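Local coordinates for carbohydrate binding protein, putative, cbp2D (Cellvibrio japonicus, PDB 7B21), which carries a covalently attached heme c in one c-type cytochrome domain of a longer protein and probably transfers electrons, apparently toward lytic polysaccharide monooxygenases, at residues 12-15 against 19-22; 46-49 against 54-57; 60-65 against 72-77. One frame throughout, in Å; residues are numbered along the deposited sequence. Where two conformers were deposited one is given.

Contact 1: residues 12-15 against 19-22. With HEC (heme c), chain B.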
loop_
_atom_site.group_PDB
_atom_site.type_symbol
_atom_site.label_atom_id
_atom_site.label_comp_id
_atom_site.label_asym_id
_atom_site.label_seq_id
_atom_site.Cartn_x
_atom_site.Cartn_y
_atom_site.Cartn_z
ATOM N N ASN A 12 -4.435 8.420 5.427
ATOM C CA ASN A 12 -4.587 8.177 6.872
ATOM C C ASN A 12 -4.390 6.695 7.184
ATOM O O ASN A 12 -3.686 6.338 8.153
ATOM C CB ASN A 12 -5.971 8.602 7.348
ATOM C CG ASN A 12 -6.139 8.238 8.798
ATOM O OD1 ASN A 12 -5.358 8.702 9.615
ATOM N ND2 ASN A 12 -7.110 7.381 9.094
ATOM N N LEU A 13 -5.036 5.838 6.402
ATOM C CA LEU A 13 -4.923 4.379 6.635
ATOM C C LEU A 13 -3.484 3.900 6.445
ATOM O O LEU A 13 -3.081 2.933 7.097
ATOM C CB LEU A 13 -5.867 3.645 5.683
ATOM C CG LEU A 13 -7.345 3.815 5.996
ATOM C CD1 LEU A 13 -8.192 3.445 4.785
ATOM C CD2 LEU A 13 -7.732 2.959 7.208
ATOM N N TRP A 14 -2.722 4.557 5.608
ATOM C CA TRP A 14 -1.315 4.247 5.426
ATOM C C TRP A 14 -0.609 4.222 6.779
ATOM O O TRP A 14 0.316 3.414 7.005
ATOM C CB TRP A 14 -0.720 5.309 4.509
ATOM C CG TRP A 14 0.735 5.156 4.299
ATOM C CD1 TRP A 14 1.730 5.852 4.918
ATOM C CD2 TRP A 14 1.384 4.156 3.494
ATOM N NE1 TRP A 14 2.948 5.352 4.548
ATOM C CE2 TRP A 14 2.757 4.324 3.668
ATOM C CE3 TRP A 14 0.918 3.173 2.617
ATOM C CZ2 TRP A 14 3.670 3.491 3.041
ATOM C CZ3 TRP A 14 1.824 2.354 1.987
ATOM C CH2 TRP A 14 3.185 2.492 2.238
ATOM N N ASN A 15 -0.973 5.176 7.644
ATOM C CA ASN A 15 -0.401 5.242 8.992
ATOM C C ASN A 15 -1.111 4.272 9.939
ATOM O O ASN A 15 -0.432 3.517 10.644
ATOM C CB ASN A 15 -0.487 6.666 9.507
ATOM C CG ASN A 15 0.283 7.640 8.655
ATOM O OD1 ASN A 15 -0.222 8.716 8.261
ATOM N ND2 ASN A 15 1.488 7.306 8.368
ATOM N N CYS A 19 1.472 0.582 7.595
ATOM C CA CYS A 19 2.299 0.525 6.376
ATOM C C CYS A 19 3.551 1.395 6.493
ATOM O O CYS A 19 4.630 1.000 6.063
ATOM C CB CYS A 19 1.487 0.994 5.171
ATOM S SG CYS A 19 -0.236 0.469 5.118
ATOM N N VAL A 20 3.365 2.558 7.115
ATOM C CA VAL A 20 4.433 3.534 7.332
ATOM C C VAL A 20 5.645 2.898 8.008
ATOM O O VAL A 20 6.767 3.328 7.775
ATOM C CB VAL A 20 3.873 4.718 8.132
ATOM C CG1 VAL A 20 3.308 4.293 9.479
ATOM C CG2 VAL A 20 4.887 5.830 8.291
ATOM N N ALA A 21 5.443 1.959 8.921
ATOM C CA ALA A 21 6.587 1.410 9.663
ATOM C C ALA A 21 7.597 0.800 8.701
ATOM O O ALA A 21 8.807 1.022 8.830
ATOM C CB ALA A 21 6.099 0.388 10.641
ATOM N N CYS A 22 7.143 -0.040 7.752
ATOM C CA CYS A 22 8.044 -0.770 6.880
ATOM C C CYS A 22 8.361 0.008 5.611
ATOM O O CYS A 22 9.418 -0.220 5.043
ATOM C CB CYS A 22 7.500 -2.131 6.549
ATOM S SG CYS A 22 7.410 -3.138 8.056
HETATM FE FE HEC B . 4.182 -3.991 2.458
HETATM C CHA HEC B . 5.677 -5.278 -0.311
HETATM C CHB HEC B . 1.975 -2.322 0.509
HETATM C CHC HEC B . 2.560 -2.939 5.249
HETATM C CHD HEC B . 6.596 -5.387 4.390
HETATM N NA HEC B . 3.897 -3.828 0.514
HETATM C C1A HEC B . 4.669 -4.355 -0.506
HETATM C C2A HEC B . 4.257 -3.846 -1.773
HETATM C C3A HEC B . 3.197 -3.056 -1.554
HETATM C C4A HEC B . 2.981 -3.026 -0.119
HETATM C CMA HEC B . 2.330 -2.354 -2.551
HETATM C CAA HEC B . 4.896 -4.158 -3.107
HETATM C CBA HEC B . 6.031 -3.153 -3.417
HETATM C CGA HEC B . 6.659 -3.261 -4.754
HETATM O O1A HEC B . 6.249 -4.089 -5.578
HETATM O O2A HEC B . 7.589 -2.423 -5.011
HETATM N NB HEC B . 2.554 -2.868 2.812
HETATM C C1B HEC B . 1.767 -2.258 1.873
HETATM C C2B HEC B . 0.686 -1.568 2.504
HETATM C C3B HEC B . 0.795 -1.779 3.848
HETATM C C4B HEC B . 2.032 -2.569 4.022
HETATM C CMB HEC B . -0.375 -0.777 1.813
HETATM C CAB HEC B . -0.117 -1.351 4.940
HETATM C CBB HEC B . -1.522 -1.872 4.811
HETATM N NC HEC B . 4.498 -4.129 4.413
HETATM C C1C HEC B . 3.759 -3.599 5.424
HETATM C C2C HEC B . 4.385 -3.795 6.693
HETATM C C3C HEC B . 5.579 -4.411 6.451
HETATM C C4C HEC B . 5.633 -4.662 5.043
HETATM C CMC HEC B . 3.841 -3.279 7.998
HETATM C CAC HEC B . 6.683 -4.730 7.408
HETATM C CBC HEC B . 6.343 -5.525 8.598
HETATM N ND HEC B . 5.761 -5.171 2.114
HETATM C C1D HEC B . 6.619 -5.681 3.038
HETATM C C2D HEC B . 7.548 -6.608 2.409
HETATM C C3D HEC B . 7.260 -6.635 1.105
HETATM C C4D HEC B . 6.163 -5.682 0.902
HETATM C CMD HEC B . 8.622 -7.365 3.132
HETATM C CAD HEC B . 7.806 -7.545 0.055
HETATM C CBD HEC B . 6.819 -8.772 -0.106
HETATM C CGD HEC B . 7.335 -9.856 -1.000
HETATM O O1D HEC B . 7.049 -9.838 -2.225
HETATM O O2D HEC B . 8.053 -10.759 -0.474
#
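The six-membered ring of W14 lies against C19, whose CB stands 3.4 Å from the ring centroid and only 12° off its normal, a CH-pi contact over the face. C19 SG meets the same ring obliquely and is bonded to heme CAB at 1.8 Å. W14 suits this place, since one broad, rigid ring can cover the cysteine methylene and also reach the porphyrin rim, with CZ3 3.8 Å from heme CMB. Its CG is anti to the backbone N (chi1 177°), which turns the indole across toward C19, while NE1 is held by G24 O. W89 meets the indole edge-to-face, and F85 packs on it with the ring planes at about 60°. The backbones are joined by V20 N donating to W14 O at 3.2 Å.

The other side is looser. V20 presents its branched side chain to the amide of N15, with CB 3.5 Å from ND2; the polar asparagine suits this solvent-exposed side. One helical turn past C19, C22 SG makes the second thioether to heme CAC. With the axial ligand H23 next in sequence, the arrangement is the CXXCH heme-attachment motif of c-type cytochromes, packed here against helix 7-16.

Contact 2: residues 46-49 against 54-57. With HEC (heme c), chain B; EDO (1,2-ethanediol), chain E; EDO (1,2-ethanediol), chain D.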
loop_
_atom_site.group_PDB
_atom_site.type_symbol
_atom_site.label_atom_id
_atom_site.label_comp_id
_atom_site.label_asym_id
_atom_site.label_seq_id
_atom_site.Cartn_x
_atom_site.Cartn_y
_atom_site.Cartn_z
ATOM N N LEU A 46 0.729 -4.053 -12.080
ATOM C CA LEU A 46 0.248 -5.195 -11.270
ATOM C C LEU A 46 1.373 -5.535 -10.320
ATOM O O LEU A 46 2.544 -5.242 -10.588
ATOM C CB LEU A 46 -0.051 -6.415 -12.147
ATOM C CG LEU A 46 -1.172 -6.236 -13.147
ATOM C CD1 LEU A 46 -1.157 -7.376 -14.155
ATOM C CD2 LEU A 46 -2.496 -6.234 -12.440
ATOM N N TYR A 47 1.015 -6.212 -9.250
ATOM C CA TYR A 47 1.929 -6.543 -8.159
ATOM C C TYR A 47 1.835 -8.037 -7.905
ATOM O O TYR A 47 0.753 -8.590 -7.667
ATOM C CB TYR A 47 1.566 -5.750 -6.902
ATOM C CG TYR A 47 1.869 -4.287 -7.039
ATOM C CD1 TYR A 47 1.019 -3.417 -7.689
ATOM C CD2 TYR A 47 3.058 -3.775 -6.563
ATOM C CE1 TYR A 47 1.357 -2.081 -7.881
ATOM C CE2 TYR A 47 3.396 -2.451 -6.725
ATOM C CZ TYR A 47 2.563 -1.594 -7.406
ATOM O OH TYR A 47 2.901 -0.293 -7.647
ATOM N N ARG A 48 3.004 -8.677 -7.871
ATOM C CA ARG A 48 3.090 -10.124 -7.595
ATOM C C ARG A 48 3.995 -10.319 -6.398
ATOM O O ARG A 48 5.208 -10.253 -6.495
ATOM C CB ARG A 48 3.586 -10.947 -8.784
ATOM C CG ARG A 48 3.497 -12.445 -8.525
ATOM C CD ARG A 48 3.889 -13.223 -9.764
ATOM N NE ARG A 48 4.010 -14.632 -9.445
ATOM C CZ ARG A 48 3.855 -15.638 -10.274
ATOM N NH1 ARG A 48 3.538 -15.426 -11.538
ATOM N NH2 ARG A 48 4.054 -16.861 -9.830
ATOM N N HIS A 49 3.406 -10.601 -5.246
ATOM C CA HIS A 49 4.161 -10.931 -4.033
ATOM C C HIS A 49 5.046 -12.128 -4.340
ATOM O O HIS A 49 4.665 -13.029 -5.125
ATOM C CB HIS A 49 3.182 -11.257 -2.907
ATOM C CG HIS A 49 3.798 -11.361 -1.559
ATOM N ND1 HIS A 49 4.481 -12.492 -1.154
ATOM C CD2 HIS A 49 3.826 -10.482 -0.525
ATOM C CE1 HIS A 49 4.866 -12.306 0.105
ATOM N NE2 HIS A 49 4.494 -11.070 0.518
ATOM N N GLN A 54 0.226 -15.350 -8.976
ATOM C CA GLN A 54 -0.168 -14.537 -10.133
ATOM C C GLN A 54 -0.089 -13.064 -9.751
ATOM O O GLN A 54 0.035 -12.690 -8.585
ATOM C CB GLN A 54 -1.520 -14.908 -10.697
ATOM C CG GLN A 54 -2.553 -14.436 -9.737
ATOM C CD GLN A 54 -3.948 -14.550 -10.291
ATOM O OE1 GLN A 54 -4.545 -15.623 -10.289
ATOM N NE2 GLN A 54 -4.481 -13.432 -10.764
ATOM N N ASP A 55 -0.157 -12.267 -10.781
ATOM C CA ASP A 55 -0.154 -10.809 -10.681
ATOM C C ASP A 55 -1.508 -10.371 -10.114
ATOM O O ASP A 55 -2.540 -10.953 -10.417
ATOM C CB ASP A 55 0.019 -10.216 -12.059
ATOM C CG ASP A 55 1.366 -10.468 -12.693
ATOM O OD1 ASP A 55 2.325 -10.792 -11.951
ATOM O OD2 ASP A 55 1.457 -10.265 -13.900
ATOM N N ARG A 56 -1.482 -9.294 -9.327
ATOM C CA ARG A 56 -2.711 -8.779 -8.711
ATOM C C ARG A 56 -2.794 -7.273 -8.949
ATOM O O ARG A 56 -1.792 -6.546 -8.958
ATOM C CB ARG A 56 -2.678 -9.006 -7.194
ATOM C CG ARG A 56 -2.433 -10.443 -6.749
ATOM C CD ARG A 56 -3.586 -11.329 -6.994
ATOM N NE ARG A 56 -3.234 -12.682 -6.593
ATOM C CZ ARG A 56 -4.015 -13.710 -6.784
ATOM N NH1 ARG A 56 -5.226 -13.532 -7.304
ATOM N NH2 ARG A 56 -3.595 -14.912 -6.422
ATOM N N ALA A 57 -4.012 -6.800 -9.011
ATOM C CA ALA A 57 -4.275 -5.370 -8.871
ATOM C C ALA A 57 -3.709 -4.932 -7.524
ATOM O O ALA A 57 -3.735 -5.676 -6.533
ATOM C CB ALA A 57 -5.752 -5.075 -8.925
HETATM FE FE HEC B . 4.182 -3.991 2.458
HETATM C CHA HEC B . 5.677 -5.278 -0.311
HETATM C CHB HEC B . 1.975 -2.322 0.509
HETATM C CHC HEC B . 2.560 -2.939 5.249
HETATM C CHD HEC B . 6.596 -5.387 4.390
HETATM N NA HEC B . 3.897 -3.828 0.514
HETATM C C1A HEC B . 4.669 -4.355 -0.506
HETATM C C2A HEC B . 4.257 -3.846 -1.773
HETATM C C3A HEC B . 3.197 -3.056 -1.554
HETATM C C4A HEC B . 2.981 -3.026 -0.119
HETATM C CMA HEC B . 2.330 -2.354 -2.551
HETATM C CAA HEC B . 4.896 -4.158 -3.107
HETATM C CBA HEC B . 6.031 -3.153 -3.417
HETATM C CGA HEC B . 6.659 -3.261 -4.754
HETATM O O1A HEC B . 6.249 -4.089 -5.578
HETATM O O2A HEC B . 7.589 -2.423 -5.011
HETATM N NB HEC B . 2.554 -2.868 2.812
HETATM C C1B HEC B . 1.767 -2.258 1.873
HETATM C C2B HEC B . 0.686 -1.568 2.504
HETATM C C3B HEC B . 0.795 -1.779 3.848
HETATM C C4B HEC B . 2.032 -2.569 4.022
HETATM C CMB HEC B . -0.375 -0.777 1.813
HETATM C CAB HEC B . -0.117 -1.351 4.940
HETATM C CBB HEC B . -1.522 -1.872 4.811
HETATM N NC HEC B . 4.498 -4.129 4.413
HETATM C C1C HEC B . 3.759 -3.599 5.424
HETATM C C2C HEC B . 4.385 -3.795 6.693
HETATM C C3C HEC B . 5.579 -4.411 6.451
HETATM C C4C HEC B . 5.633 -4.662 5.043
HETATM C CMC HEC B . 3.841 -3.279 7.998
HETATM C CAC HEC B . 6.683 -4.730 7.408
HETATM C CBC HEC B . 6.343 -5.525 8.598
HETATM N ND HEC B . 5.761 -5.171 2.114
HETATM C C1D HEC B . 6.619 -5.681 3.038
HETATM C C2D HEC B . 7.548 -6.608 2.409
HETATM C C3D HEC B . 7.260 -6.635 1.105
HETATM C C4D HEC B . 6.163 -5.682 0.902
HETATM C CMD HEC B . 8.622 -7.365 3.132
HETATM C CAD HEC B . 7.806 -7.545 0.055
HETATM C CBD HEC B . 6.819 -8.772 -0.106
HETATM C CGD HEC B . 7.335 -9.856 -1.000
HETATM O O1D HEC B . 7.049 -9.838 -2.225
HETATM O O2D HEC B . 8.053 -10.759 -0.474
HETATM C C1 EDO E . 4.280 -11.520 -14.940
HETATM O O1 EDO E . 3.105 -11.575 -15.702
HETATM C C2 EDO E . 4.469 -12.732 -14.102
HETATM O O2 EDO E . 3.416 -13.051 -13.214
HETATM C C1 EDO D . 7.048 -8.539 -9.208
HETATM O O1 EDO D . 7.318 -8.888 -7.873
HETATM C C2 EDO D . 6.386 -7.215 -9.283
HETATM O O2 EDO D . 5.259 -7.124 -8.460
#
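At the propionate side of the heme pocket, Y47 and R56 bring two parts of one loop together. Y47 N donates to R56 O at 2.8 Å in the carbonyl plane, nearly straight at 163°. The return bond, R56 N to Y47 O, is 2.9 Å and more bent, its donor lying 45° above the carbonyl plane. These paired bonds make a single antiparallel beta bridge of the hydrogen-bonded kind, in a domain otherwise built from helices and loops.

Y47 turns its aromatic edge to the heme, CD2 lying 3.4 Å from propionate O1A; its hydroxyl is bonded to N41 O and R44 N, so a tyrosine can line the pocket and tie down the neighbouring loop. H49 lays its ring face over the other propionate carboxyl, and Q68 OE1 accepts from its NE2.

Away from the heme, L46 covers the methylene of D55, CD1 to CB 3.7 Å, whereas the charged R48 and D55 suit the exposed surface. Their charged groups do not touch, with R48 NH1 4.8 Å from D55 OD1 and the two planes 76° apart; an ethanediol, probably from the crystallisation liquor, bridges them through its O2, bonded to both atoms. R56 NE forms a salt bridge with D52.

Contact 3: residues 60-65 against 72-77. With NA (sodium ion), chain C; HEC (heme c), chain B.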
loop_
_atom_site.group_PDB
_atom_site.type_symbol
_atom_site.label_atom_id
_atom_site.label_comp_id
_atom_site.label_asym_id
_atom_site.label_seq_id
_atom_site.Cartn_x
_atom_site.Cartn_y
_atom_site.Cartn_z
ATOM N N ASP A 60 -5.802 -5.586 -4.481
ATOM C CA ASP A 60 -5.929 -7.001 -4.139
ATOM C C ASP A 60 -4.619 -7.510 -3.543
ATOM O O ASP A 60 -4.664 -8.323 -2.615
ATOM C CB ASP A 60 -6.342 -7.810 -5.354
ATOM C CG ASP A 60 -7.727 -7.432 -5.827
ATOM O OD1 ASP A 60 -8.576 -7.042 -5.021
ATOM O OD2 ASP A 60 -7.950 -7.493 -7.066
ATOM N N PHE A 61 -3.483 -7.022 -4.017
ATOM C CA PHE A 61 -2.195 -7.323 -3.363
ATOM C C PHE A 61 -2.261 -6.904 -1.903
ATOM O O PHE A 61 -1.858 -7.626 -1.015
ATOM C CB PHE A 61 -1.086 -6.591 -4.120
ATOM C CG PHE A 61 0.276 -6.734 -3.453
ATOM C CD1 PHE A 61 0.624 -5.963 -2.349
ATOM C CD2 PHE A 61 1.215 -7.611 -3.956
ATOM C CE1 PHE A 61 1.865 -6.108 -1.756
ATOM C CE2 PHE A 61 2.476 -7.707 -3.398
ATOM C CZ PHE A 61 2.787 -6.956 -2.281
ATOM N N ILE A 62 -2.748 -5.696 -1.672
ATOM C CA ILE A 62 -2.835 -5.171 -0.285
ATOM C C ILE A 62 -3.763 -6.054 0.528
ATOM O O ILE A 62 -3.435 -6.476 1.654
ATOM C CB ILE A 62 -3.248 -3.698 -0.267
ATOM C CG1 ILE A 62 -2.174 -2.823 -0.923
ATOM C CG2 ILE A 62 -3.577 -3.243 1.146
ATOM C CD1 ILE A 62 -2.619 -1.418 -1.217
ATOM N N SER A 63 -4.945 -6.339 0.005
ATOM C CA SER A 63 -5.897 -7.188 0.757
ATOM C C SER A 63 -5.223 -8.510 1.136
ATOM O O SER A 63 -5.309 -8.911 2.294
ATOM C CB SER A 63 -7.157 -7.440 -0.022
ATOM O OG SER A 63 -7.921 -6.259 -0.104
ATOM N N MET A 64 -4.604 -9.177 0.172
ATOM C CA MET A 64 -4.034 -10.514 0.405
ATOM C C MET A 64 -2.804 -10.484 1.315
ATOM O O MET A 64 -2.639 -11.398 2.134
ATOM C CB MET A 64 -3.618 -11.095 -0.935
ATOM C CG MET A 64 -4.755 -11.480 -1.834
ATOM S SD MET A 64 -4.190 -12.105 -3.447
ATOM C CE MET A 64 -3.488 -13.678 -2.928
ATOM N N TRP A 65 -1.937 -9.496 1.152
ATOM C CA TRP A 65 -0.555 -9.646 1.612
ATOM C C TRP A 65 -0.129 -8.596 2.635
ATOM O O TRP A 65 0.962 -8.774 3.200
ATOM C CB TRP A 65 0.432 -9.644 0.443
ATOM C CG TRP A 65 0.229 -10.750 -0.528
ATOM C CD1 TRP A 65 -0.265 -10.638 -1.794
ATOM C CD2 TRP A 65 0.495 -12.150 -0.328
ATOM N NE1 TRP A 65 -0.308 -11.875 -2.400
ATOM C CE2 TRP A 65 0.152 -12.810 -1.528
ATOM C CE3 TRP A 65 1.082 -12.863 0.721
ATOM C CZ2 TRP A 65 0.319 -14.177 -1.685
ATOM C CZ3 TRP A 65 1.283 -14.208 0.529
ATOM C CH2 TRP A 65 0.887 -14.860 -0.644
ATOM N N GLY A 72 -5.076 -9.657 7.354
ATOM C CA GLY A 72 -6.516 -9.479 7.405
ATOM C C GLY A 72 -6.955 -8.135 7.901
ATOM O O GLY A 72 -8.150 -7.839 7.777
ATOM N N SER A 73 -6.038 -7.304 8.390
ATOM C CA SER A 73 -6.428 -6.013 8.995
ATOM C C SER A 73 -6.774 -4.974 7.923
ATOM O O SER A 73 -7.475 -4.062 8.267
ATOM C CB SER A 73 -5.437 -5.537 10.022
ATOM O OG SER A 73 -4.172 -5.267 9.443
ATOM N N CYS A 74 -6.342 -5.133 6.673
ATOM C CA CYS A 74 -6.650 -4.165 5.596
ATOM C C CYS A 74 -7.104 -4.940 4.384
ATOM O O CYS A 74 -6.266 -5.594 3.738
ATOM C CB CYS A 74 -5.473 -3.273 5.276
ATOM S SG CYS A 74 -5.827 -2.007 4.023
ATOM N N THR A 75 -8.405 -4.878 4.108
ATOM C CA THR A 75 -9.034 -5.535 2.957
ATOM C C THR A 75 -10.069 -4.545 2.420
ATOM O O THR A 75 -10.244 -3.465 2.979
ATOM C CB THR A 75 -9.663 -6.871 3.342
ATOM O OG1 THR A 75 -10.735 -6.614 4.251
ATOM C CG2 THR A 75 -8.691 -7.843 3.968
ATOM N N GLY A 76 -10.812 -4.933 1.400
ATOM C CA GLY A 76 -11.997 -4.159 1.005
ATOM C C GLY A 76 -11.691 -2.692 0.808
ATOM O O GLY A 76 -10.791 -2.318 0.067
ATOM N N GLN A 77 -12.493 -1.840 1.455
ATOM C CA GLN A 77 -12.346 -0.394 1.254
ATOM C C GLN A 77 -10.979 0.117 1.727
ATOM O O GLN A 77 -10.451 1.046 1.114
ATOM C CB GLN A 77 -13.494 0.354 1.939
ATOM C CG GLN A 77 -13.614 1.801 1.518
ATOM C CD GLN A 77 -14.040 2.012 0.091
ATOM O OE1 GLN A 77 -15.102 1.546 -0.335
ATOM N NE2 GLN A 77 -13.249 2.748 -0.678
HETATM NA NA NA C . -4.517 -7.098 3.719
HETATM FE FE HEC B . 4.182 -3.991 2.458
HETATM C CHA HEC B . 5.677 -5.278 -0.311
HETATM C CHB HEC B . 1.975 -2.322 0.509
HETATM C CHC HEC B . 2.560 -2.939 5.249
HETATM C CHD HEC B . 6.596 -5.387 4.390
HETATM N NA HEC B . 3.897 -3.828 0.514
HETATM C C1A HEC B . 4.669 -4.355 -0.506
HETATM C C2A HEC B . 4.257 -3.846 -1.773
HETATM C C3A HEC B . 3.197 -3.056 -1.554
HETATM C C4A HEC B . 2.981 -3.026 -0.119
HETATM C CMA HEC B . 2.330 -2.354 -2.551
HETATM C CAA HEC B . 4.896 -4.158 -3.107
HETATM C CBA HEC B . 6.031 -3.153 -3.417
HETATM C CGA HEC B . 6.659 -3.261 -4.754
HETATM O O1A HEC B . 6.249 -4.089 -5.578
HETATM O O2A HEC B . 7.589 -2.423 -5.011
HETATM N NB HEC B . 2.554 -2.868 2.812
HETATM C C1B HEC B . 1.767 -2.258 1.873
HETATM C C2B HEC B . 0.686 -1.568 2.504
HETATM C C3B HEC B . 0.795 -1.779 3.848
HETATM C C4B HEC B . 2.032 -2.569 4.022
HETATM C CMB HEC B . -0.375 -0.777 1.813
HETATM C CAB HEC B . -0.117 -1.351 4.940
HETATM C CBB HEC B . -1.522 -1.872 4.811
HETATM N NC HEC B . 4.498 -4.129 4.413
HETATM C C1C HEC B . 3.759 -3.599 5.424
HETATM C C2C HEC B . 4.385 -3.795 6.693
HETATM C C3C HEC B . 5.579 -4.411 6.451
HETATM C C4C HEC B . 5.633 -4.662 5.043
HETATM C CMC HEC B . 3.841 -3.279 7.998
HETATM C CAC HEC B . 6.683 -4.730 7.408
HETATM C CBC HEC B . 6.343 -5.525 8.598
HETATM N ND HEC B . 5.761 -5.171 2.114
HETATM C C1D HEC B . 6.619 -5.681 3.038
HETATM C C2D HEC B . 7.548 -6.608 2.409
HETATM C C3D HEC B . 7.260 -6.635 1.105
HETATM C C4D HEC B . 6.163 -5.682 0.902
HETATM C CMD HEC B . 8.622 -7.365 3.132
HETATM C CAD HEC B . 7.806 -7.545 0.055
HETATM C CBD HEC B . 6.819 -8.772 -0.106
HETATM C CGD HEC B . 7.335 -9.856 -1.000
HETATM O O1D HEC B . 7.049 -9.838 -2.225
HETATM O O2D HEC B . 8.053 -10.759 -0.474
#
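I62, S63 and C74 meet round a sodium ion, which does the joining that no direct hydrogen bond between the two segments provides. Three backbone oxygens reach the metal from here: I62 O at 2.4 Å, S63 O at a like distance, and C74 O at 2.3 Å. The carbonyls of M66 and E71 complete five protein ligands, all of them main-chain oxygens, so the site depends on the path of the chain rather than on particular side-chain donors.

Just outside this shell, S63 CA points its hydrogen at C74 O, a CA-H...O contact of 3.4 Å with an angle of 166° at the hydrogen. A small serine suits this place, where the T75 backbone passes close by.

On the inner side, I62 CG2 rests on C74 SG at 3.9 Å, while its other branch runs to the heme, CD1 touching methyl CMB. A branched aliphatic residue can thus fill two directions at once. With chi1 at -177°, C74 swings SG away from its own backbone N to the side where it meets I62 CG2 and forms a disulfide with C78. The disulfide joins the loop that supplies C74 O to helix 76-86. G76, with phi of 52°, takes a conformation that glycine favours, near the beginning of that helix. F61, on the heme side of its helix, lays CE1 3.3 Å from heme C2A, with W65 CD1 over one of its ring faces.

The carbonyls of I62 and S63 come from the last turns of helix 58-65, whose partly negative end would favour a cation. Because M66 binds the sodium through its O and serves as an axial ligand of the heme iron, the sodium site may help to fix the backbone at that ligand.

The three contacts follow one another along the chain within a single cytochrome c domain, and all touch the same heme. Contact 1 joins helices 7-16 and 19-23; contact 2 lies in the long loop before helix 58-65; contact 3 links that helix to the start of helix 76-86. Contacts 1 and 2 have centres about 20 Å apart, on opposite sides of the chain's centre, while contact 3 lies about 13 Å from each. Only contacts 2 and 3 touch directly, through Y47 on F61, H49 on W65 and R56 on M64. The heme is bonded at its thioethers by contact 1, flanked at its propionates by contact 2 and packed near its methionine ligand by contact 3.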